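Local coordinates for protein predicted metal-dependent phosphohydrolase (Magnetospirillum magnetotacticum MS-1, PDB 3KH1) that probably acts as a metal-dependent phosphohydrolase of the HD-domain family, with 5'-deoxynucleotidase activity as its likely reaction, at residues A49-A52 with F53-E57; A62-I65 with G66-A69; G109-P112 with P113-A117; E130-D133 with A134-A137; F136-A139 with L140-Q144. All coordinates share one frame; numbering follows the deposited sequence. Where two conformers were deposited one is given.

Contact 1: residues A49-A52 with F53-E57; sequences ATMA and FLLAE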
loop_
_atom_site.group_PDB
_atom_site.type_symbol
_atom_site.label_atom_id
_atom_site.label_comp_id
_atom_site.label_asym_id
_atom_site.label_seq_id
_atom_site.Cartn_x
_atom_site.Cartn_y
_atom_site.Cartn_z
ATOM N N ALA A 49 2.107 6.111 0.644
ATOM C CA ALA A 49 2.671 5.994 -0.710
ATOM C C ALA A 49 1.790 6.666 -1.750
ATOM O O ALA A 49 2.303 7.309 -2.671
ATOM C CB ALA A 49 2.912 4.510 -1.074
ATOM N N THR A 50 0.475 6.565 -1.598
ATOM C CA THR A 50 -0.419 7.255 -2.499
ATOM C C THR A 50 -0.267 8.787 -2.339
ATOM O O THR A 50 -0.209 9.526 -3.326
ATOM C CB THR A 50 -1.879 6.807 -2.230
ATOM O OG1 THR A 50 -1.964 5.387 -2.368
ATOM C CG2 THR A 50 -2.858 7.446 -3.190
HETATM N N MSE A 51 -0.135 9.240 -1.098
HETATM C CA MSE A 51 0.126 10.662 -0.833
HETATM C C MSE A 51 1.421 11.147 -1.489
HETATM O O MSE A 51 1.489 12.284 -1.926
HETATM C CB MSE A 51 0.229 10.936 0.670
HETATM C CG MSE A 51 -1.097 10.861 1.403
HETATM SE SE MSE A 51 -0.963 10.818 3.321
HETATM C CE MSE A 51 -0.257 12.639 3.645
ATOM N N ALA A 52 2.465 10.317 -1.541
ATOM C CA ALA A 52 3.713 10.703 -2.204
ATOM C C ALA A 52 3.443 11.137 -3.644
ATOM O O ALA A 52 3.954 12.142 -4.081
ATOM C CB ALA A 52 4.747 9.553 -2.124
ATOM N N PHE A 53 2.672 10.339 -4.373
ATOM C CA PHE A 53 2.367 10.673 -5.740
ATOM C C PHE A 53 1.464 11.894 -5.823
ATOM O O PHE A 53 1.683 12.785 -6.620
ATOM C CB PHE A 53 1.733 9.467 -6.454
ATOM C CG PHE A 53 2.700 8.380 -6.760
ATOM C CD1 PHE A 53 3.723 8.577 -7.686
ATOM C CD2 PHE A 53 2.592 7.167 -6.131
ATOM C CE1 PHE A 53 4.608 7.562 -7.958
ATOM C CE2 PHE A 53 3.463 6.103 -6.419
ATOM C CZ PHE A 53 4.489 6.292 -7.314
ATOM N N LEU A 54 0.435 11.961 -4.995
ATOM C CA LEU A 54 -0.518 13.067 -5.036
ATOM C C LEU A 54 0.108 14.414 -4.681
ATOM O O LEU A 54 -0.263 15.435 -5.239
ATOM C CB LEU A 54 -1.673 12.807 -4.073
ATOM C CG LEU A 54 -2.636 11.677 -4.382
ATOM C CD1 LEU A 54 -3.502 11.292 -3.160
ATOM C CD2 LEU A 54 -3.524 11.960 -5.604
ATOM N N LEU A 55 1.061 14.364 -3.760
ATOM C CA LEU A 55 1.646 15.574 -3.156
ATOM C C LEU A 55 3.058 15.825 -3.667
ATOM O O LEU A 55 3.789 16.625 -3.099
ATOM C CB LEU A 55 1.612 15.454 -1.622
ATOM C CG LEU A 55 0.193 15.352 -1.017
ATOM C CD1 LEU A 55 0.279 15.184 0.482
ATOM C CD2 LEU A 55 -0.700 16.580 -1.373
ATOM N N ALA A 56 3.412 15.173 -4.770
ATOM C CA ALA A 56 4.774 15.228 -5.350
ATOM C C ALA A 56 5.235 16.658 -5.591
ATOM O O ALA A 56 6.409 16.967 -5.466
ATOM C CB ALA A 56 4.822 14.450 -6.697
ATOM N N GLU A 57 4.308 17.534 -5.956
ATOM C CA GLU A 57 4.707 18.893 -6.350
ATOM C C GLU A 57 5.305 19.695 -5.184
ATOM O O GLU A 57 5.968 20.729 -5.383
ATOM C CB GLU A 57 3.530 19.677 -6.926
ATOM C CG GLU A 57 2.504 20.144 -5.872
ATOM C CD GLU A 57 1.201 20.561 -6.519
ATOM O OE1 GLU A 57 0.432 19.627 -6.846
ATOM O OE2 GLU A 57 0.986 21.766 -6.790
#
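Leu-54 and Leu-55 donate their backbone N-H groups back to Thr-50 and Met-51 in the closing turn of helix 41-54, part of the helical HD domain. Leu-54 N lies 3.0 Å from Thr-50 O, and the bond is close to straight (166°). The following bond, from Leu-55 N to Met-51 O, is shorter at 2.8 Å but more bent (143°), whereas Phe-53 N reaches Ala-49 O weakly, at 3.5 Å. Leu-55 is the first residue to leave helical backbone angles, and Ala-56 N, badly angled for Ala-52 O, makes a weak bond to Phe-53 O instead. Two further groups find partners elsewhere: Leu-54 O accepts from Gln-115 NE2 of the second subunit, and Thr-50 OG1 is bonded to Trp-46 O a turn earlier. With OG1 beside its own nitrogen (chi1 -57°), Thr-50 sends CG2 alongside Leu-54 CD1, 3.9 Å away. The Phe-53 side chain packs against Ile-65 and Ala-69 of helix 65-74, with its CD2 3.5 Å from Ala-49 O. The selenomethionine Met-51 and Leu-55 run side by side toward helix 132-151, and the methyl CE of Met-51 rests 4.1 Å from CD1 of Leu-55.

Contact 2: residues A62-I65 with G66-A69; sequences AVQI and GRVA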
loop_
_atom_site.group_PDB
_atom_site.type_symbol
_atom_site.label_atom_id
_atom_site.label_comp_id
_atom_site.label_asym_id
_atom_site.label_seq_id
_atom_site.Cartn_x
_atom_site.Cartn_y
_atom_site.Cartn_z
ATOM N N ALA A 62 15.191 17.398 -6.106
ATOM C CA ALA A 62 16.089 16.259 -6.088
ATOM C C ALA A 62 15.328 14.967 -5.701
ATOM O O ALA A 62 15.891 13.863 -5.908
ATOM C CB ALA A 62 17.328 16.494 -5.113
ATOM N N VAL A 63 14.074 15.036 -5.226
ATOM C CA VAL A 63 13.375 13.809 -4.828
ATOM C C VAL A 63 12.929 12.958 -6.038
ATOM O O VAL A 63 12.433 13.492 -7.036
ATOM C CB VAL A 63 12.216 14.124 -3.894
ATOM C CG1 VAL A 63 11.341 12.923 -3.691
ATOM C CG2 VAL A 63 12.765 14.596 -2.537
ATOM N N GLN A 64 13.130 11.627 -5.951
ATOM C CA GLN A 64 12.613 10.700 -6.939
ATOM C C GLN A 64 11.347 10.107 -6.336
ATOM O O GLN A 64 11.392 9.299 -5.403
ATOM C CB GLN A 64 13.631 9.606 -7.224
ATOM C CG GLN A 64 14.884 10.105 -7.948
ATOM C CD GLN A 64 15.646 8.956 -8.557
ATOM O OE1 GLN A 64 15.301 8.473 -9.646
ATOM N NE2 GLN A 64 16.615 8.426 -7.818
ATOM N N ILE A 65 10.200 10.559 -6.825
ATOM C CA ILE A 65 8.935 10.233 -6.191
ATOM C C ILE A 65 8.634 8.722 -6.212
ATOM O O ILE A 65 8.086 8.201 -5.266
ATOM C CB ILE A 65 7.781 11.064 -6.808
ATOM C CG1 ILE A 65 7.946 12.560 -6.446
ATOM C CG2 ILE A 65 6.396 10.477 -6.459
ATOM C CD1 ILE A 65 7.704 12.888 -4.974
ATOM N N GLY A 66 8.974 8.016 -7.278
ATOM C CA GLY A 66 8.772 6.581 -7.323
ATOM C C GLY A 66 9.597 5.849 -6.278
ATOM O O GLY A 66 9.170 4.847 -5.705
ATOM N N ARG A 67 10.798 6.368 -6.033
ATOM C CA ARG A 67 11.657 5.822 -5.012
ATOM C C ARG A 67 11.129 6.110 -3.612
ATOM O O ARG A 67 11.174 5.227 -2.747
ATOM C CB ARG A 67 13.078 6.329 -5.209
ATOM C CG ARG A 67 14.102 5.722 -4.278
ATOM C CD ARG A 67 15.539 6.008 -4.745
ATOM N NE ARG A 67 16.549 5.299 -3.974
ATOM C CZ ARG A 67 16.955 5.689 -2.779
ATOM N NH1 ARG A 67 16.432 6.787 -2.214
ATOM N NH2 ARG A 67 17.868 4.972 -2.164
ATOM N N VAL A 68 10.618 7.310 -3.402
ATOM C CA VAL A 68 9.901 7.626 -2.157
ATOM C C VAL A 68 8.746 6.646 -1.941
ATOM O O VAL A 68 8.561 6.114 -0.829
ATOM C CB VAL A 68 9.406 9.092 -2.151
ATOM C CG1 VAL A 68 8.413 9.342 -0.999
ATOM C CG2 VAL A 68 10.631 10.044 -2.049
ATOM N N ALA A 69 7.975 6.374 -3.004
ATOM C CA ALA A 69 6.856 5.453 -2.912
ATOM C C ALA A 69 7.353 4.085 -2.488
ATOM O O ALA A 69 6.777 3.466 -1.595
ATOM C CB ALA A 69 6.061 5.379 -4.222
#
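Gln-64 and Val-68 are joined through the backbone where the loop residues 62-64 lead into helix 65-74. Gln-64 is the N-cap, and its carbonyl opens the helical series: Val-68 N donates to Gln-64 O at 2.9 Å, almost straight (166°). Ala-69 N repeats the pattern on Ile-65 O, also at 2.9 Å. This is the N-terminal turn of a helix within the HD domain. Among the side chains, Gln-64 and Arg-67 lie against each other: their CB atoms are 3.9 Å apart, and Gln-64 NE2 comes to 4.1 Å from Arg-67 CD, with the amide and guanidinium planes only 6° from parallel. Arg-67 has CG anti to its nitrogen (chi1 -174°) and is extended as far as NE, which carries the guanidinium out to salt bridges with Asp-133 and Glu-125. Val-63 and Val-68 meet at about a right angle through CG1 and CG2; Val-63 was deposited in two conformers, so the unusual tightness of that pair is doubtful. The same methyl of Val-68, CG2, also sits 3.5 Å from Gln-64 O.

Contact 3: residues G109-P112 with P113-A117; sequences GLLP and PDQAA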
loop_
_atom_site.group_PDB
_atom_site.type_symbol
_atom_site.label_atom_id
_atom_site.label_comp_id
_atom_site.label_asym_id
_atom_site.label_seq_id
_atom_site.Cartn_x
_atom_site.Cartn_y
_atom_site.Cartn_z
ATOM N N GLY A 109 16.082 -10.818 4.519
ATOM C CA GLY A 109 16.944 -11.955 4.229
ATOM C C GLY A 109 16.229 -13.032 3.434
ATOM O O GLY A 109 16.886 -13.920 2.904
ATOM N N LEU A 110 14.895 -13.003 3.368
ATOM C CA LEU A 110 14.148 -13.899 2.474
ATOM C C LEU A 110 14.424 -13.600 0.985
ATOM O O LEU A 110 14.303 -14.466 0.131
ATOM C CB LEU A 110 12.648 -13.811 2.747
ATOM C CG LEU A 110 12.164 -14.335 4.116
ATOM C CD1 LEU A 110 10.676 -14.009 4.308
ATOM C CD2 LEU A 110 12.445 -15.848 4.283
ATOM N N LEU A 111 14.730 -12.349 0.676
ATOM C CA LEU A 111 14.950 -11.938 -0.708
ATOM C C LEU A 111 16.276 -12.488 -1.230
ATOM O O LEU A 111 17.156 -12.847 -0.440
ATOM C CB LEU A 111 14.949 -10.408 -0.809
ATOM C CG LEU A 111 13.584 -9.751 -0.597
ATOM C CD1 LEU A 111 13.778 -8.267 -0.256
ATOM C CD2 LEU A 111 12.692 -9.994 -1.824
ATOM N N PRO A 112 16.430 -12.522 -2.564
ATOM C CA PRO A 112 17.763 -12.783 -3.084
ATOM C C PRO A 112 18.774 -11.770 -2.518
ATOM O O PRO A 112 18.384 -10.656 -2.182
ATOM C CB PRO A 112 17.627 -12.601 -4.593
ATOM C CG PRO A 112 16.225 -12.428 -4.865
ATOM C CD PRO A 112 15.461 -12.203 -3.620
ATOM N N PRO A 113 20.058 -12.144 -2.412
ATOM C CA PRO A 113 21.027 -11.252 -1.762
ATOM C C PRO A 113 21.074 -9.802 -2.245
ATOM O O PRO A 113 21.245 -8.913 -1.412
ATOM C CB PRO A 113 22.366 -11.944 -2.019
ATOM C CG PRO A 113 21.994 -13.383 -2.053
ATOM C CD PRO A 113 20.644 -13.467 -2.700
ATOM N N ASP A 114 20.978 -9.560 -3.554
ATOM C CA ASP A 114 21.028 -8.203 -4.074
ATOM C C ASP A 114 19.854 -7.359 -3.527
ATOM O O ASP A 114 20.037 -6.251 -3.045
ATOM C CB ASP A 114 21.106 -8.166 -5.611
ATOM C CG ASP A 114 19.867 -8.746 -6.292
ATOM O OD1 ASP A 114 19.290 -9.718 -5.805
ATOM O OD2 ASP A 114 19.464 -8.242 -7.349
ATOM N N GLN A 115 18.673 -7.924 -3.539
ATOM C CA GLN A 115 17.529 -7.230 -3.055
ATOM C C GLN A 115 17.451 -7.188 -1.538
ATOM O O GLN A 115 16.985 -6.202 -0.972
ATOM C CB GLN A 115 16.245 -7.856 -3.621
ATOM C CG GLN A 115 15.998 -7.565 -5.094
ATOM C CD GLN A 115 14.732 -8.184 -5.580
ATOM O OE1 GLN A 115 14.515 -9.392 -5.407
ATOM N NE2 GLN A 115 13.886 -7.377 -6.224
ATOM N N ALA A 116 17.956 -8.226 -0.877
ATOM C CA ALA A 116 18.034 -8.194 0.609
ATOM C C ALA A 116 18.827 -6.956 1.037
ATOM O O ALA A 116 18.421 -6.213 1.955
ATOM C CB ALA A 116 18.692 -9.465 1.190
ATOM N N ALA A 117 19.987 -6.741 0.395
ATOM C CA ALA A 117 20.827 -5.597 0.718
ATOM C C ALA A 117 20.136 -4.295 0.294
ATOM O O ALA A 117 20.150 -3.316 1.023
ATOM C CB ALA A 117 22.244 -5.734 0.063
#
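Pro-113 follows directly on Pro-112, and the two rings lean together, Pro-113 CD 3.7 Å from Pro-112 CB. Next comes Asp-114, whose CG lies between its backbone N and carbonyl carbon (chi1 64°). This brings OD1 to 3.5 Å from Pro-112 CB, while the charge of OD1 is met by Arg-9 of helix 8-19. Pro-112 is the N-cap of helix 113-128 in the HD domain, and Pro-113 starts the first turn, a place where a proline, which has no N-H, costs no helical hydrogen bond. Gln-115 runs beside the Pro-112 ring, pointing the same way, its OE1 3.5 Å from Pro-112 CD; that oxygen is hydrogen-bonded to Gln-13, and NE2 reaches Leu-54 O of the second subunit. Leu-111 crosses Gln-115 at about a right angle, its CD1 resting 3.9 Å from Gln-115 O. Ala-116 N then donates a hydrogen bond to Pro-112 O at 2.8 Å with an angle of 163°. The methyl CB of Ala-116 packs on the loop, 4.3 Å from Leu-111 CB and 4.3 Å from Gly-109 CA.

Contact 4: residues E130-D133 with A134-A137; sequences ETAD and ARFA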
loop_
_atom_site.group_PDB
_atom_site.type_symbol
_atom_site.label_atom_id
_atom_site.label_comp_id
_atom_site.label_asym_id
_atom_site.label_seq_id
_atom_site.Cartn_x
_atom_site.Cartn_y
_atom_site.Cartn_z
ATOM N N GLU A 130 17.935 11.430 6.438
ATOM C CA GLU A 130 18.990 12.335 6.021
ATOM C C GLU A 130 18.811 12.736 4.550
ATOM O O GLU A 130 18.912 13.935 4.198
ATOM C CB GLU A 130 20.365 11.706 6.268
ATOM C CG GLU A 130 20.715 11.547 7.761
ATOM C CD GLU A 130 22.028 10.817 7.989
ATOM O OE1 GLU A 130 22.918 10.930 7.122
ATOM O OE2 GLU A 130 22.166 10.131 9.033
ATOM N N THR A 131 18.558 11.762 3.678
ATOM C CA THR A 131 18.568 12.049 2.242
ATOM C C THR A 131 17.293 12.805 1.830
ATOM O O THR A 131 16.324 12.883 2.572
ATOM C CB THR A 131 18.659 10.749 1.413
ATOM O OG1 THR A 131 17.470 9.978 1.658
ATOM C CG2 THR A 131 19.913 9.903 1.770
ATOM N N ALA A 132 17.301 13.383 0.638
ATOM C CA ALA A 132 16.129 14.093 0.132
ATOM C C ALA A 132 14.922 13.174 0.093
ATOM O O ALA A 132 13.833 13.559 0.534
ATOM C CB ALA A 132 16.409 14.728 -1.284
ATOM N N ASP A 133 15.082 11.975 -0.461
ATOM C CA ASP A 133 13.977 11.051 -0.522
ATOM C C ASP A 133 13.446 10.702 0.878
ATOM O O ASP A 133 12.236 10.618 1.089
ATOM C CB ASP A 133 14.380 9.762 -1.262
ATOM C CG ASP A 133 14.520 9.952 -2.783
ATOM O OD1 ASP A 133 14.136 10.999 -3.359
ATOM O OD2 ASP A 133 15.048 8.972 -3.353
ATOM N N ALA A 134 14.347 10.423 1.819
ATOM C CA ALA A 134 13.939 10.037 3.157
ATOM C C ALA A 134 13.226 11.176 3.876
ATOM O O ALA A 134 12.285 10.910 4.623
ATOM C CB ALA A 134 15.158 9.521 3.980
ATOM N N ARG A 135 13.655 12.418 3.681
ATOM C CA ARG A 135 13.004 13.539 4.307
ATOM C C ARG A 135 11.581 13.734 3.794
ATOM O O ARG A 135 10.665 14.017 4.575
ATOM C CB ARG A 135 13.784 14.850 4.176
ATOM C CG ARG A 135 15.003 14.897 5.083
ATOM C CD ARG A 135 15.724 16.220 5.038
ATOM N NE ARG A 135 16.742 16.174 4.029
ATOM C CZ ARG A 135 16.700 16.764 2.844
ATOM N NH1 ARG A 135 15.627 17.457 2.431
ATOM N NH2 ARG A 135 17.752 16.620 2.039
ATOM N N PHE A 136 11.375 13.561 2.492
ATOM C CA PHE A 136 10.020 13.715 1.950
ATOM C C PHE A 136 9.142 12.544 2.414
ATOM O O PHE A 136 8.031 12.738 2.836
ATOM C CB PHE A 136 10.050 13.871 0.434
ATOM C CG PHE A 136 8.742 14.300 -0.136
ATOM C CD1 PHE A 136 8.199 15.541 0.172
ATOM C CD2 PHE A 136 8.031 13.460 -1.006
ATOM C CE1 PHE A 136 6.985 15.894 -0.339
ATOM C CE2 PHE A 136 6.791 13.839 -1.540
ATOM C CZ PHE A 136 6.296 15.046 -1.212
ATOM N N ALA A 137 9.697 11.327 2.383
ATOM C CA ALA A 137 8.977 10.152 2.893
ATOM C C ALA A 137 8.559 10.345 4.352
ATOM O O ALA A 137 7.393 10.120 4.733
ATOM C CB ALA A 137 9.874 8.909 2.776
#
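Thr-131, Ala-132 and Asp-133 offer their carbonyls in succession to the N-H groups of Arg-135, Phe-136 and Ala-137, with Arg-135 N 2.9 Å from Thr-131 O. The next bond, from Phe-136 N to Ala-132 O, measures 3.1 Å. Ahead of this ladder, Thr-131 OG1 accepts from Ala-134 N at 3.2 Å; chi1 of 64° sets the hydroxyl in the position where it faces that N-H, and Glu-125 is its second partner. Arg-135 folds back, its chain bent at chi3 (-91°), over the start of the helix. Its NE donates to Glu-130 O at 3.1 Å, coming from above the carbonyl plane instead of along a lone pair. One face of the guanidinium lies over Thr-131 O and Ala-132 CA, the latter 3.6 Å from NH2. Replacing Arg-135 with an alanine is likely to leave Glu-130 O without this donor and to uncover the backbone of Thr-131 and Ala-132. Asp-133 turns to the opening turn of helix 65-74, bridging to Arg-67 and accepting from Gln-64 N. The bond from Ala-134 N to Thr-131 OG1 is a threonine N-cap at the start of helix 132-151 in the HD domain, and Arg-135 adds a side-chain bond beside it.

Contact 5: residues F136-A139 with L140-Q144; sequences FADA and LDRLQ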
loop_
_atom_site.group_PDB
_atom_site.type_symbol
_atom_site.label_atom_id
_atom_site.label_comp_id
_atom_site.label_asym_id
_atom_site.label_seq_id
_atom_site.Cartn_x
_atom_site.Cartn_y
_atom_site.Cartn_z
ATOM N N PHE A 136 11.375 13.561 2.492
ATOM C CA PHE A 136 10.020 13.715 1.950
ATOM C C PHE A 136 9.142 12.544 2.414
ATOM O O PHE A 136 8.031 12.738 2.836
ATOM C CB PHE A 136 10.050 13.871 0.434
ATOM C CG PHE A 136 8.742 14.300 -0.136
ATOM C CD1 PHE A 136 8.199 15.541 0.172
ATOM C CD2 PHE A 136 8.031 13.460 -1.006
ATOM C CE1 PHE A 136 6.985 15.894 -0.339
ATOM C CE2 PHE A 136 6.791 13.839 -1.540
ATOM C CZ PHE A 136 6.296 15.046 -1.212
ATOM N N ALA A 137 9.697 11.327 2.383
ATOM C CA ALA A 137 8.977 10.152 2.893
ATOM C C ALA A 137 8.559 10.345 4.352
ATOM O O ALA A 137 7.393 10.120 4.733
ATOM C CB ALA A 137 9.874 8.909 2.776
ATOM N N ASP A 138 9.499 10.782 5.189
ATOM C CA ASP A 138 9.235 10.958 6.608
ATOM C C ASP A 138 8.197 12.072 6.845
ATOM O O ASP A 138 7.327 11.949 7.709
ATOM C CB ASP A 138 10.530 11.287 7.354
ATOM C CG ASP A 138 10.363 11.278 8.863
ATOM O OD1 ASP A 138 10.067 10.196 9.419
ATOM O OD2 ASP A 138 10.583 12.352 9.477
ATOM N N ALA A 139 8.267 13.145 6.056
ATOM C CA ALA A 139 7.306 14.242 6.201
ATOM C C ALA A 139 5.884 13.755 5.926
ATOM O O ALA A 139 4.946 14.082 6.668
ATOM C CB ALA A 139 7.720 15.350 5.228
ATOM N N LEU A 140 5.718 12.932 4.899
ATOM C CA LEU A 140 4.402 12.428 4.566
ATOM C C LEU A 140 3.898 11.497 5.633
ATOM O O LEU A 140 2.733 11.510 6.049
ATOM C CB LEU A 140 4.422 11.696 3.254
ATOM C CG LEU A 140 4.769 12.540 2.050
ATOM C CD1 LEU A 140 5.108 11.627 0.860
ATOM C CD2 LEU A 140 3.607 13.459 1.727
ATOM N N ASP A 141 4.778 10.658 6.137
ATOM C CA ASP A 141 4.446 9.714 7.188
ATOM C C ASP A 141 4.044 10.400 8.488
ATOM O O ASP A 141 3.193 9.899 9.233
ATOM C CB ASP A 141 5.596 8.776 7.468
ATOM C CG ASP A 141 5.191 7.665 8.362
ATOM O OD1 ASP A 141 4.330 6.870 7.931
ATOM O OD2 ASP A 141 5.764 7.582 9.440
ATOM N N ARG A 142 4.651 11.555 8.764
ATOM C CA ARG A 142 4.327 12.311 9.966
ATOM C C ARG A 142 3.081 13.164 9.779
ATOM O O ARG A 142 2.364 13.483 10.740
ATOM C CB ARG A 142 5.509 13.200 10.351
ATOM C CG ARG A 142 6.733 12.430 10.827
ATOM C CD ARG A 142 6.766 12.266 12.294
ATOM N NE ARG A 142 5.581 11.705 12.940
ATOM C CZ ARG A 142 5.289 10.399 13.086
ATOM N NH1 ARG A 142 6.129 9.436 12.676
ATOM N NH2 ARG A 142 4.174 10.040 13.731
ATOM N N LEU A 143 2.780 13.568 8.539
ATOM C CA LEU A 143 1.581 14.389 8.279
ATOM C C LEU A 143 0.312 13.592 8.428
ATOM O O LEU A 143 -0.692 14.068 8.971
ATOM C CB LEU A 143 1.675 14.910 6.859
ATOM C CG LEU A 143 0.487 15.721 6.321
ATOM C CD1 LEU A 143 0.198 16.970 7.188
ATOM C CD2 LEU A 143 0.692 16.142 4.855
ATOM N N GLN A 144 0.329 12.377 7.896
ATOM C CA GLN A 144 -0.903 11.605 7.838
ATOM C C GLN A 144 -1.597 11.379 9.203
ATOM O O GLN A 144 -2.837 11.524 9.290
ATOM C CB GLN A 144 -0.705 10.320 7.039
ATOM C CG GLN A 144 -1.951 9.439 6.826
ATOM C CD GLN A 144 -2.101 8.343 7.838
ATOM O OE1 GLN A 144 -1.428 8.309 8.887
ATOM N NE2 GLN A 144 -2.949 7.349 7.480
HETATM O O HOH W 1 7.834 8.985 10.491
#
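Leu-140 holds CG beside its backbone N (chi1 -64°) while Phe-136 has its ring carbon CG anti to the nitrogen, and these torsions bring the two side chains together one turn apart. The methyl CD1 of Leu-140 touches the ring at CE2, 3.7 Å away, and Leu-140 CG sits over one face, displaced toward the rim. Asp-138 and Asp-141 both carry CG anti to the backbone N (chi1 -171° and -170°), and a single water joins the two carboxylates. The water donates to Asp-138 OD1 at 2.8 Å and to Asp-141 OD2 at 2.7 Å, and accepts weakly from Arg-142 NH1. NH1 also pairs with Asp-141 OD2, at a long 3.7 Å and with the oxygen well out of the guanidinium plane, so that no N-H points at it. The CG of Arg-142 passes 3.2 Å from Asp-138 O, which accepts from Arg-142 N at 2.9 Å. Asp-138 is further held by Arg-173 of helix 164-177, and Asp-141 by His-44. A calcium ion lies about 6 Å from the Arg-142 side chain. Asp-141, bonded to His-44 and packed on His-75, is consistent with a position near the metal centre of the HD fold, a family named for its paired histidine and aspartate.

From the N terminus, contact 1 ends helix 41-54 and contact 2 starts helix 65-74, so between them they bracket the loop joining those helices; they touch through Phe-53 against Ile-65 and Ala-69. Contact 3 lies apart, its nearest atoms about 9 Å from contact 2, at the turn into helix 113-128, where it meets the second subunit, as do contacts 1 and 5. Contact 4 starts helix 132-151 and is salt-bridged to contact 2 by Arg-67 and Asp-133. Contact 5 continues along that helix and packs Leu-140 on Ala-52 of contact 1. Contacts 1 to 4 follow one another in series, contact 5 overlaps the end of contact 4 at Phe-136 and Ala-137, and none encloses another.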